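Local coordinates for post-proline cleaving enzyme (Rickettsia typhi, PDB 4HVT), which probably cleaves peptides on the carboxyl side of proline, acting as a serine oligopeptidase of the prolyl oligopeptidase family, at residues E184-T188 with S212-N216; Y240-G246 with I258-K264; F601-W607 with Q650-H656; M156-E160 with G172-I176. One frame throughout, in Å; residues are numbered along the deposited sequence.

Contacts 1, 2 and 4 belong to three consecutive blades of the beta-propeller domain, while contact 3 lies in the alpha/beta-hydrolase domain. Contact 1 is the hub: it touches all the others. Gly185 O and Met156 N, 2.9 Å apart, probably hydrogen-bond it to contact 4, and Tyr214 CD2 lies 3.4 Å from Ile241 O of contact 2. Across the domain interface, Ser212 OG packs 3.1 Å from Ser606 N of contact 3, and Phe187 CZ 3.6 Å from Arg651 NH2. Contact 2 also reaches contact 3, through Ile241 CG2 and Ser606 CB at 3.5 Å. Arg651 touches the probable Ser566-His682-Asp649 catalytic triad. Contacts 3 and 4 stay apart, their nearest atoms about 6 Å distant.

Contact 1: residues E184-T188 with S212-N216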
# COMPACT_ATOMS: atom_id res chain seq x y z
N GLU A 184 15.97 -13.89 -7.91
CA GLU A 184 14.98 -12.90 -7.49
C GLU A 184 13.60 -13.48 -7.61
O GLU A 184 13.37 -14.35 -8.45
CB GLU A 184 15.08 -11.66 -8.35
CG GLU A 184 16.41 -10.92 -8.23
CD GLU A 184 16.56 -9.84 -9.30
OE1 GLU A 184 15.75 -8.91 -9.33
OE2 GLU A 184 17.43 -9.97 -10.19
N GLY A 185 12.68 -13.00 -6.80
CA GLY A 185 11.30 -13.46 -6.89
C GLY A 185 10.37 -12.36 -6.39
O GLY A 185 10.75 -11.63 -5.48
N LYS A 186 9.18 -12.26 -7.00
CA LYS A 186 8.25 -11.19 -6.59
C LYS A 186 7.79 -11.40 -5.15
O LYS A 186 7.14 -12.39 -4.80
CB LYS A 186 7.04 -11.07 -7.50
CG LYS A 186 7.37 -10.57 -8.88
CD LYS A 186 6.12 -10.10 -9.62
CE LYS A 186 5.12 -11.21 -9.83
NZ LYS A 186 3.89 -10.65 -10.48
N PHE A 187 8.12 -10.44 -4.32
CA PHE A 187 7.84 -10.45 -2.88
C PHE A 187 8.33 -11.75 -2.20
O PHE A 187 7.71 -12.28 -1.29
CB PHE A 187 6.38 -10.13 -2.60
CG PHE A 187 5.95 -8.79 -3.15
CD1 PHE A 187 6.51 -7.62 -2.64
CD2 PHE A 187 5.10 -8.71 -4.21
CE1 PHE A 187 6.14 -6.38 -3.13
CE2 PHE A 187 4.75 -7.49 -4.73
CZ PHE A 187 5.28 -6.34 -4.21
N THR A 188 9.50 -12.16 -2.62
CA THR A 188 10.29 -13.17 -1.87
C THR A 188 10.76 -12.50 -0.61
O THR A 188 11.51 -11.52 -0.68
CB THR A 188 11.48 -13.67 -2.66
OG1 THR A 188 11.02 -14.48 -3.76
CG2 THR A 188 12.36 -14.52 -1.74
N SER A 212 0.05 -15.76 -11.81
CA SER A 212 0.13 -14.35 -11.42
C SER A 212 1.62 -13.93 -11.28
O SER A 212 1.93 -12.75 -10.96
CB SER A 212 -0.61 -14.13 -10.07
OG SER A 212 -2.01 -14.40 -10.23
N LEU A 213 2.52 -14.90 -11.51
CA LEU A 213 3.97 -14.76 -11.61
C LEU A 213 4.65 -14.62 -10.25
O LEU A 213 5.85 -14.36 -10.20
CB LEU A 213 4.42 -13.66 -12.60
CG LEU A 213 3.77 -13.70 -13.99
CD1 LEU A 213 4.28 -12.56 -14.87
CD2 LEU A 213 3.93 -15.03 -14.65
N TYR A 214 3.93 -14.91 -9.17
CA TYR A 214 4.52 -14.95 -7.83
C TYR A 214 5.17 -16.32 -7.61
O TYR A 214 4.75 -17.32 -8.20
CB TYR A 214 3.48 -14.70 -6.74
CG TYR A 214 2.90 -13.33 -6.79
CD1 TYR A 214 3.69 -12.24 -6.45
CD2 TYR A 214 1.59 -13.10 -7.21
CE1 TYR A 214 3.17 -10.95 -6.54
CE2 TYR A 214 1.09 -11.79 -7.33
CZ TYR A 214 1.89 -10.74 -6.99
OH TYR A 214 1.40 -9.44 -7.02
N PRO A 215 6.16 -16.39 -6.73
CA PRO A 215 6.71 -17.72 -6.38
C PRO A 215 5.63 -18.69 -5.90
O PRO A 215 4.76 -18.31 -5.08
CB PRO A 215 7.66 -17.42 -5.23
CG PRO A 215 8.05 -15.96 -5.44
CD PRO A 215 6.77 -15.30 -5.93
N ASN A 216 5.68 -19.93 -6.41
CA ASN A 216 4.74 -20.94 -6.02
C ASN A 216 5.25 -21.92 -4.94
O ASN A 216 4.50 -22.81 -4.52
CB ASN A 216 4.24 -21.75 -7.22
CG ASN A 216 5.29 -22.72 -7.75
OD1 ASN A 216 6.48 -22.62 -7.47
ND2 ASN A 216 4.85 -23.69 -8.52
O HOH W 1 3.10 -8.43 -8.98
O HOH W 2 8.43 -14.19 -8.97
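Lys186 dominates here, its side chain (m, t, m, t) laid across one face of the Tyr214 ring. NZ sits 4.1 Å from the ring centroid and only 17° off the normal, a cation-pi contact, and CE makes a CH-pi contact beside it. The same NZ donates to Ser212 O at 2.9 Å, and one water links Lys186 NZ to Tyr214 OH, 2.8 Å from each. Both Tyr214 and Phe187 take the m rotamer, which brings Phe187 CD2, on the edge of its ring, to 3.8 Å from Tyr214 CE1. Residues 184-188 leave the second blade of the propeller through a type II turn, closed by Thr188 N to Gly185 O at 3.2 Å, while 212-216 lead into strand 217-222 of the third blade. Pro215 fits under that turn: its CD is 3.1 Å from Lys186 O, and its CG lies 3.7 Å from Thr188 OG1, whose polar partner is Asn201. A second water joins Lys186 N to Leu213 O, 2.9 Å from both.

Contact 2: residues Y240-G246 with I258-K264; sequences YIYVSAG and IFISANK
Val243, Ala245, Ile260 and Ala262 form the apolar face of this propeller-blade hairpin. Val243 CG2 meets Ile260 CG2 at 4.1 Å, Ala245 CB meets Ile258 CG2 at 4.0 Å, and Leu218 of the preceding blade packs against Val243, Ala245 and Ile260. Build strands 242-246 and 258-263 extended and antiparallel, axes 4.7 Å apart at 166°. Val243-Ala262 and Ala245-Ile260 are non-hydrogen-bonded pairs (CA-CA 4.4 and 4.6 Å). Tyr242-Asn263, Ser244-Ser261 and Gly246-Phe259 are hydrogen-bonded pairs, with Asn263 N to Tyr242 O at 2.9 Å, Ser244 N to Ser261 O at 2.9 Å, Ser261 N to Ser244 O at 3.0 Å, Gly246 N to Phe259 O at 3.0 Å and Phe259 N to Gly246 O at 2.8 Å. A classic beta bulge ends the pairing: Ile241 (phi/psi -84/-57) and Tyr242 both face Asn263, whose O accepts from Ile241 N at 2.8 Å and weakly from Tyr242 N at 3.4 Å. Lys264 CG covers the Tyr240 ring, 3.9 Å from its centroid. On the face of Tyr242, Ser244, Phe259, Ser261 and Asn263, Tyr242 (p) lays its ring over Asn263 CB (t), 3.6 Å from the centroid; Asn263 OD1 accepts from Phe266 N. Water bridges Ser244 OG and Phe259 O, 2.9 Å from each. One face, purely aliphatic, meets the preceding blade around Leu218, while the other sets hydroxyl and amide groups beside aromatic rings.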
# COMPACT_ATOMS: atom_id res chain seq x y z
N TYR A 240 -3.30 -20.87 -8.33
CA TYR A 240 -3.29 -20.06 -7.09
C TYR A 240 -2.53 -18.75 -7.34
O TYR A 240 -1.82 -18.61 -8.32
CB TYR A 240 -2.67 -20.81 -5.90
CG TYR A 240 -3.52 -21.83 -5.21
CD1 TYR A 240 -4.45 -22.58 -5.89
CD2 TYR A 240 -3.42 -22.01 -3.84
CE1 TYR A 240 -5.21 -23.54 -5.27
CE2 TYR A 240 -4.21 -22.92 -3.20
CZ TYR A 240 -5.11 -23.70 -3.92
OH TYR A 240 -5.88 -24.64 -3.25
N ILE A 241 -2.69 -17.77 -6.46
CA ILE A 241 -2.04 -16.47 -6.65
C ILE A 241 -0.61 -16.52 -6.11
O ILE A 241 0.35 -16.19 -6.84
CB ILE A 241 -2.81 -15.33 -5.97
CG1 ILE A 241 -4.31 -15.39 -6.37
CG2 ILE A 241 -2.23 -13.98 -6.36
CD1 ILE A 241 -4.60 -15.57 -7.86
N TYR A 242 -0.47 -16.86 -4.81
CA TYR A 242 0.87 -16.85 -4.21
C TYR A 242 0.87 -17.76 -2.98
O TYR A 242 -0.20 -18.19 -2.53
CB TYR A 242 1.38 -15.46 -3.84
CG TYR A 242 0.58 -14.81 -2.77
CD1 TYR A 242 0.76 -15.16 -1.42
CD2 TYR A 242 -0.40 -13.87 -3.07
CE1 TYR A 242 0.00 -14.62 -0.41
CE2 TYR A 242 -1.20 -13.32 -2.04
CZ TYR A 242 -0.97 -13.68 -0.72
OH TYR A 242 -1.79 -13.22 0.30
N VAL A 243 2.08 -18.05 -2.48
CA VAL A 243 2.26 -18.70 -1.19
C VAL A 243 3.25 -17.92 -0.34
O VAL A 243 4.24 -17.39 -0.86
CB VAL A 243 2.69 -20.16 -1.32
CG1 VAL A 243 4.10 -20.33 -1.86
CG2 VAL A 243 2.63 -20.84 0.04
N SER A 244 2.96 -17.81 0.94
CA SER A 244 3.84 -17.04 1.85
C SER A 244 4.05 -17.85 3.13
O SER A 244 3.28 -18.72 3.44
CB SER A 244 3.25 -15.67 2.19
OG SER A 244 2.08 -15.76 3.00
N ALA A 245 5.12 -17.51 3.85
CA ALA A 245 5.43 -18.06 5.17
C ALA A 245 5.70 -16.89 6.07
O ALA A 245 6.17 -15.84 5.64
CB ALA A 245 6.63 -18.97 5.13
N GLY A 246 5.32 -17.02 7.33
CA GLY A 246 5.60 -16.03 8.35
C GLY A 246 5.44 -16.68 9.70
O GLY A 246 5.06 -17.82 9.80
N ILE A 258 5.21 -21.83 12.19
CA ILE A 258 5.18 -21.05 10.99
C ILE A 258 3.79 -21.11 10.36
O ILE A 258 3.21 -22.21 10.21
CB ILE A 258 6.27 -21.58 9.98
CG1 ILE A 258 7.69 -21.52 10.59
CG2 ILE A 258 6.16 -20.87 8.63
CD1 ILE A 258 8.25 -20.15 10.84
N PHE A 259 3.27 -19.93 9.99
CA PHE A 259 2.01 -19.80 9.30
C PHE A 259 2.30 -19.83 7.82
O PHE A 259 2.96 -18.95 7.30
CB PHE A 259 1.36 -18.49 9.74
CG PHE A 259 0.01 -18.17 9.08
CD1 PHE A 259 -1.13 -18.91 9.37
CD2 PHE A 259 -0.11 -17.11 8.26
CE1 PHE A 259 -2.35 -18.62 8.81
CE2 PHE A 259 -1.36 -16.78 7.72
CZ PHE A 259 -2.47 -17.53 7.97
N ILE A 260 1.74 -20.82 7.15
CA ILE A 260 1.87 -20.93 5.67
C ILE A 260 0.54 -20.55 5.09
O ILE A 260 -0.47 -21.10 5.50
CB ILE A 260 2.21 -22.35 5.28
CG1 ILE A 260 3.66 -22.64 5.76
CG2 ILE A 260 2.09 -22.52 3.78
CD1 ILE A 260 4.08 -24.04 5.42
N SER A 261 0.55 -19.57 4.18
CA SER A 261 -0.66 -19.03 3.63
C SER A 261 -0.62 -19.10 2.08
O SER A 261 0.21 -18.47 1.46
CB SER A 261 -0.87 -17.62 4.15
OG SER A 261 -2.08 -17.02 3.69
N ALA A 262 -1.54 -19.90 1.55
CA ALA A 262 -1.70 -20.10 0.10
C ALA A 262 -2.96 -19.35 -0.34
O ALA A 262 -4.06 -19.73 -0.04
CB ALA A 262 -1.82 -21.56 -0.24
N ASN A 263 -2.74 -18.29 -1.07
CA ASN A 263 -3.82 -17.43 -1.50
C ASN A 263 -4.31 -18.01 -2.86
O ASN A 263 -3.55 -18.06 -3.83
CB ASN A 263 -3.31 -16.01 -1.63
CG ASN A 263 -4.44 -15.04 -1.94
OD1 ASN A 263 -5.30 -15.38 -2.75
ND2 ASN A 263 -4.49 -13.90 -1.30
N LYS A 264 -5.54 -18.51 -2.84
CA LYS A 264 -6.11 -19.22 -3.99
C LYS A 264 -6.59 -18.25 -5.08
O LYS A 264 -6.29 -18.43 -6.28
CB LYS A 264 -7.28 -20.08 -3.54
CG LYS A 264 -7.01 -21.01 -2.36
CD LYS A 264 -8.33 -21.66 -1.91
CE LYS A 264 -8.80 -22.69 -2.93
NZ LYS A 264 -10.22 -23.11 -2.71
O HOH W 3 2.43 -16.55 5.73

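Contact 3: residues F601-W607 with Q650-H656; sequences FGAGHSW and QRVHPWH. With EDO (1,2-ethanediol), chain E.
Phe601 buries the most surface, its ring packed on Trp655 and His653 at the start of helix 655-664. Its CA-to-CB bond points toward 650-656, and the ring (chi1 m) makes an offset stack on the five-membered ring of Trp655 (t), centroids 3.9 Å apart and planes at 6°, with Phe601 CE2 3.5 Å from Trp655 CD1. The edge of Phe601 meets the face of His653 (t), centroids 5.1 Å apart at 64°, completing an aromatic cluster. His653 ND1 accepts from Trp655 N at 2.9 Å, a capping bond at the helix entrance. From Phe601 to Gly604 the backbone makes a type II' turn, closed by Gly604 N to Phe601 O at 3.0 Å. Gly602 takes phi/psi 57/-137 and passes Val652 with CA atoms 4.9 Å apart; a CB there would clash with Arg651 O. Arg651 O accepts from Ala603 N at 2.8 Å, while Gly602 N donates to O2 of a bound ethanediol at 2.7 Å. Trp607 (m) brings its ring edge to the same carbonyl, Trp607 CH2 lying 3.3 Å from Arg651 O and 3.9 Å from Val652 CG1. The CB of Arg651 points away, and its NE forms a salt bridge with Asp154 of the propeller. The loop between strand 585-589 and helix 608-611 docks on the one joining strand 640-646 to helix 655-664, just after the probable catalytic Asp649.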
# COMPACT_ATOMS: atom_id res chain seq x y z
N PHE A 601 -1.01 -9.42 -18.68
CA PHE A 601 0.06 -8.48 -18.37
C PHE A 601 0.35 -8.47 -16.88
O PHE A 601 -0.58 -8.41 -16.05
CB PHE A 601 -0.31 -7.06 -18.82
CG PHE A 601 -0.41 -6.93 -20.32
CD1 PHE A 601 0.73 -6.78 -21.09
CD2 PHE A 601 -1.63 -7.00 -20.95
CE1 PHE A 601 0.64 -6.69 -22.47
CE2 PHE A 601 -1.73 -6.97 -22.34
CZ PHE A 601 -0.59 -6.78 -23.10
N GLY A 602 1.64 -8.53 -16.51
CA GLY A 602 2.02 -8.43 -15.09
C GLY A 602 1.34 -9.50 -14.24
O GLY A 602 1.21 -10.65 -14.71
N ALA A 603 0.84 -9.09 -13.06
CA ALA A 603 0.15 -9.98 -12.11
C ALA A 603 -1.37 -10.03 -12.38
O ALA A 603 -2.14 -10.40 -11.50
CB ALA A 603 0.40 -9.53 -10.67
N GLY A 604 -1.80 -9.74 -13.61
CA GLY A 604 -3.25 -9.66 -13.92
C GLY A 604 -4.14 -10.80 -13.53
O GLY A 604 -5.29 -10.58 -13.16
N HIS A 605 -3.65 -12.04 -13.62
CA HIS A 605 -4.42 -13.16 -13.15
C HIS A 605 -4.85 -13.00 -11.69
O HIS A 605 -5.87 -13.57 -11.27
CB HIS A 605 -3.61 -14.44 -13.35
CG HIS A 605 -3.71 -14.98 -14.72
ND1 HIS A 605 -3.01 -14.46 -15.80
CD2 HIS A 605 -4.50 -15.95 -15.22
CE1 HIS A 605 -3.35 -15.13 -16.89
NE2 HIS A 605 -4.26 -16.02 -16.58
N SER A 606 -4.11 -12.22 -10.91
CA SER A 606 -4.47 -12.13 -9.49
C SER A 606 -5.80 -11.43 -9.19
O SER A 606 -6.37 -11.60 -8.15
CB SER A 606 -3.29 -11.63 -8.71
OG SER A 606 -3.07 -10.36 -8.98
N TRP A 607 -6.30 -10.66 -10.13
CA TRP A 607 -7.47 -9.82 -9.91
C TRP A 607 -8.75 -10.22 -10.63
O TRP A 607 -9.69 -9.43 -10.67
CB TRP A 607 -7.13 -8.37 -10.24
CG TRP A 607 -5.84 -7.92 -9.60
CD1 TRP A 607 -5.52 -7.97 -8.25
CD2 TRP A 607 -4.68 -7.36 -10.27
NE1 TRP A 607 -4.26 -7.47 -8.06
CE2 TRP A 607 -3.70 -7.15 -9.27
CE3 TRP A 607 -4.37 -7.06 -11.62
CZ2 TRP A 607 -2.46 -6.63 -9.55
CZ3 TRP A 607 -3.09 -6.56 -11.93
CH2 TRP A 607 -2.14 -6.33 -10.84
N GLN A 650 6.12 -4.30 -12.57
CA GLN A 650 5.76 -5.70 -12.67
C GLN A 650 4.38 -6.04 -12.09
O GLN A 650 3.96 -7.23 -12.13
CB GLN A 650 6.82 -6.53 -11.93
CG GLN A 650 8.21 -6.26 -12.52
CD GLN A 650 9.29 -7.08 -11.84
OE1 GLN A 650 9.31 -7.17 -10.63
NE2 GLN A 650 10.18 -7.72 -12.66
N ARG A 651 3.69 -5.07 -11.50
CA ARG A 651 2.37 -5.31 -10.92
C ARG A 651 1.36 -5.32 -12.08
O ARG A 651 0.80 -6.34 -12.39
CB ARG A 651 2.05 -4.22 -9.89
CG ARG A 651 0.89 -4.52 -8.95
CD ARG A 651 1.23 -5.59 -7.88
NE ARG A 651 2.45 -5.14 -7.26
CZ ARG A 651 2.54 -4.15 -6.39
NH1 ARG A 651 1.43 -3.58 -5.89
NH2 ARG A 651 3.74 -3.66 -6.05
N VAL A 652 1.15 -4.18 -12.74
CA VAL A 652 0.16 -4.08 -13.78
C VAL A 652 0.76 -4.15 -15.20
O VAL A 652 0.04 -4.52 -16.12
CB VAL A 652 -0.71 -2.80 -13.67
CG1 VAL A 652 -1.50 -2.77 -12.38
CG2 VAL A 652 0.15 -1.56 -13.73
N HIS A 653 2.03 -3.79 -15.36
CA HIS A 653 2.74 -3.72 -16.64
C HIS A 653 2.53 -2.34 -17.29
O HIS A 653 1.45 -1.80 -17.25
CB HIS A 653 2.31 -4.84 -17.59
CG HIS A 653 3.22 -5.05 -18.77
ND1 HIS A 653 3.28 -4.20 -19.85
CD2 HIS A 653 4.06 -6.07 -19.06
CE1 HIS A 653 4.15 -4.65 -20.73
NE2 HIS A 653 4.61 -5.81 -20.28
N PRO A 654 3.57 -1.77 -17.87
CA PRO A 654 3.33 -0.46 -18.55
C PRO A 654 2.42 -0.42 -19.77
O PRO A 654 2.08 0.68 -20.22
CB PRO A 654 4.73 -0.04 -18.99
CG PRO A 654 5.54 -1.29 -19.11
CD PRO A 654 4.97 -2.20 -18.02
N TRP A 655 2.04 -1.59 -20.32
CA TRP A 655 1.12 -1.68 -21.43
C TRP A 655 -0.10 -0.77 -21.23
O TRP A 655 -0.50 -0.05 -22.10
CB TRP A 655 0.61 -3.11 -21.58
CG TRP A 655 -0.64 -3.24 -22.42
CD1 TRP A 655 -1.89 -3.53 -22.00
CD2 TRP A 655 -0.74 -3.07 -23.84
NE1 TRP A 655 -2.77 -3.58 -23.03
CE2 TRP A 655 -2.10 -3.32 -24.19
CE3 TRP A 655 0.18 -2.78 -24.83
CZ2 TRP A 655 -2.56 -3.26 -25.49
CZ3 TRP A 655 -0.29 -2.74 -26.16
CH2 TRP A 655 -1.64 -2.96 -26.46
N HIS A 656 -0.64 -0.76 -20.01
CA HIS A 656 -1.89 -0.02 -19.78
C HIS A 656 -1.76 1.46 -20.05
O HIS A 656 -2.62 2.06 -20.70
CB HIS A 656 -2.46 -0.27 -18.37
CG HIS A 656 -2.74 -1.71 -18.08
ND1 HIS A 656 -3.91 -2.32 -18.47
CD2 HIS A 656 -2.01 -2.66 -17.44
CE1 HIS A 656 -3.89 -3.59 -18.08
NE2 HIS A 656 -2.74 -3.82 -17.48
C1 EDO E . 5.28 -9.73 -16.88
O1 EDO E . 5.44 -8.46 -16.23
C2 EDO E . 4.74 -9.62 -18.29
O2 EDO E . 3.31 -9.56 -18.37
O HOH W 4 -2.59 -6.25 -16.01

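Contact 4: residues M156-E160 with G172-I176; sequences MFFRE and GFEPI
In the second propeller blade, strand 155-162 is flanked by residues 172-176, part of the irregular connection between strands 167-168 and 185-186. The two segments run nearly antiparallel, 171° apart end to end, with CA-CA distances of 5.2 Å for Glu160-Phe173, 4.6 Å for Arg159-Glu174 and 6.7 Å for Phe157-Pro175. Pro175, at the centre of an inverse gamma turn (phi/psi -82/82), fills the hollow between Phe157 and Phe158: Pro175 CD sits over the Phe158 ring (p, chi2 91°), 3.8 Å from the centroid and 9° off the normal, and Pro175 CG rests 3.9 Å from Phe157 CB. Phe158 fits against Pro175 with one face and against Phe173 with its rim, where CD1 is 3.8 Å from Phe173 O and CE1 4.2 Å from Phe173 CB. Phe200 of the third blade meets Phe158 edge-to-face, and Trp221 does the same to Phe173 (m). Glu160, extended (t, t), reaches beside Gly172, where a CB would clash with OE1. Glu160 N donates to Phe173 O and Phe173 N to Glu160 OE1, both at 2.8 Å; Glu160 OE2 forms salt bridges with Arg143 and Arg223. A water accepts from Arg159 NE at 3.0 Å and weakly bridges to Glu174 OE1 at 2.9 Å. Phe158 O is buried without a hydrogen-bond partner, consistent with proline's lack of an amide hydrogen, 3.3 Å from Pro175 CD and 3.5 Å from Glu174 CA.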
# COMPACT_ATOMS: atom_id res chain seq x y z
N MET A 156 12.47 -9.35 -5.69
CA MET A 156 13.38 -8.93 -4.63
C MET A 156 14.25 -10.11 -4.13
O MET A 156 14.03 -11.27 -4.52
CB MET A 156 12.62 -8.28 -3.50
CG MET A 156 11.51 -9.11 -2.90
SD MET A 156 10.62 -8.18 -1.57
CE MET A 156 10.04 -6.77 -2.34
N PHE A 157 15.24 -9.76 -3.33
CA PHE A 157 16.21 -10.71 -2.77
C PHE A 157 16.52 -10.21 -1.36
O PHE A 157 15.79 -9.38 -0.82
CB PHE A 157 17.47 -10.81 -3.65
CG PHE A 157 18.13 -9.53 -3.91
CD1 PHE A 157 17.62 -8.65 -4.85
CD2 PHE A 157 19.27 -9.15 -3.19
CE1 PHE A 157 18.23 -7.44 -5.08
CE2 PHE A 157 19.89 -7.95 -3.44
CZ PHE A 157 19.36 -7.10 -4.38
N PHE A 158 17.53 -10.78 -0.72
CA PHE A 158 17.90 -10.34 0.63
C PHE A 158 19.34 -10.67 0.84
O PHE A 158 19.91 -11.46 0.11
CB PHE A 158 17.05 -11.02 1.70
CG PHE A 158 17.01 -12.52 1.54
CD1 PHE A 158 17.96 -13.32 2.18
CD2 PHE A 158 16.01 -13.09 0.85
CE1 PHE A 158 17.94 -14.70 2.01
CE2 PHE A 158 15.97 -14.47 0.67
CZ PHE A 158 16.93 -15.27 1.29
N ARG A 159 19.93 -10.07 1.87
CA ARG A 159 21.27 -10.41 2.28
C ARG A 159 21.33 -10.38 3.79
O ARG A 159 20.78 -9.46 4.44
CB ARG A 159 22.29 -9.40 1.77
CG ARG A 159 22.43 -9.34 0.28
CD ARG A 159 23.45 -8.28 -0.07
NE ARG A 159 24.79 -8.62 0.37
CZ ARG A 159 25.85 -7.85 0.18
NH1 ARG A 159 25.72 -6.65 -0.39
NH2 ARG A 159 27.04 -8.24 0.59
N GLU A 160 22.00 -11.35 4.38
CA GLU A 160 22.17 -11.39 5.84
C GLU A 160 23.21 -10.39 6.33
O GLU A 160 24.23 -10.20 5.69
CB GLU A 160 22.61 -12.80 6.25
CG GLU A 160 22.50 -13.07 7.74
CD GLU A 160 23.03 -14.41 8.15
OE1 GLU A 160 23.48 -15.21 7.29
OE2 GLU A 160 22.98 -14.70 9.36
N GLY A 172 26.87 -15.44 4.16
CA GLY A 172 25.62 -15.57 4.89
C GLY A 172 24.45 -15.86 3.98
O GLY A 172 24.62 -15.99 2.77
N PHE A 173 23.25 -15.92 4.55
CA PHE A 173 22.04 -16.12 3.75
C PHE A 173 21.81 -15.02 2.70
O PHE A 173 21.65 -13.84 3.06
CB PHE A 173 20.81 -16.26 4.64
CG PHE A 173 20.76 -17.55 5.40
CD1 PHE A 173 20.46 -18.75 4.74
CD2 PHE A 173 20.91 -17.57 6.78
CE1 PHE A 173 20.41 -19.90 5.45
CE2 PHE A 173 20.84 -18.77 7.51
CZ PHE A 173 20.56 -19.91 6.83
N GLU A 174 21.77 -15.44 1.44
CA GLU A 174 21.59 -14.54 0.27
C GLU A 174 21.28 -15.53 -0.85
O GLU A 174 22.03 -16.51 -0.99
CB GLU A 174 22.89 -13.83 -0.01
CG GLU A 174 22.84 -12.98 -1.26
CD GLU A 174 24.18 -12.41 -1.66
OE1 GLU A 174 25.23 -12.95 -1.24
OE2 GLU A 174 24.18 -11.43 -2.44
N PRO A 175 20.21 -15.29 -1.63
CA PRO A 175 19.80 -16.33 -2.55
C PRO A 175 20.60 -16.34 -3.85
O PRO A 175 20.13 -15.87 -4.85
CB PRO A 175 18.34 -16.01 -2.79
CG PRO A 175 18.26 -14.52 -2.68
CD PRO A 175 19.25 -14.19 -1.58
N ILE A 176 21.76 -16.94 -3.80
CA ILE A 176 22.66 -17.05 -4.93
C ILE A 176 22.97 -18.51 -5.23
O ILE A 176 23.07 -19.35 -4.33
CB ILE A 176 23.98 -16.28 -4.71
CG1 ILE A 176 24.74 -16.72 -3.46
CG2 ILE A 176 23.67 -14.80 -4.53
CD1 ILE A 176 26.20 -16.29 -3.44
O HOH W 5 25.89 -11.31 1.03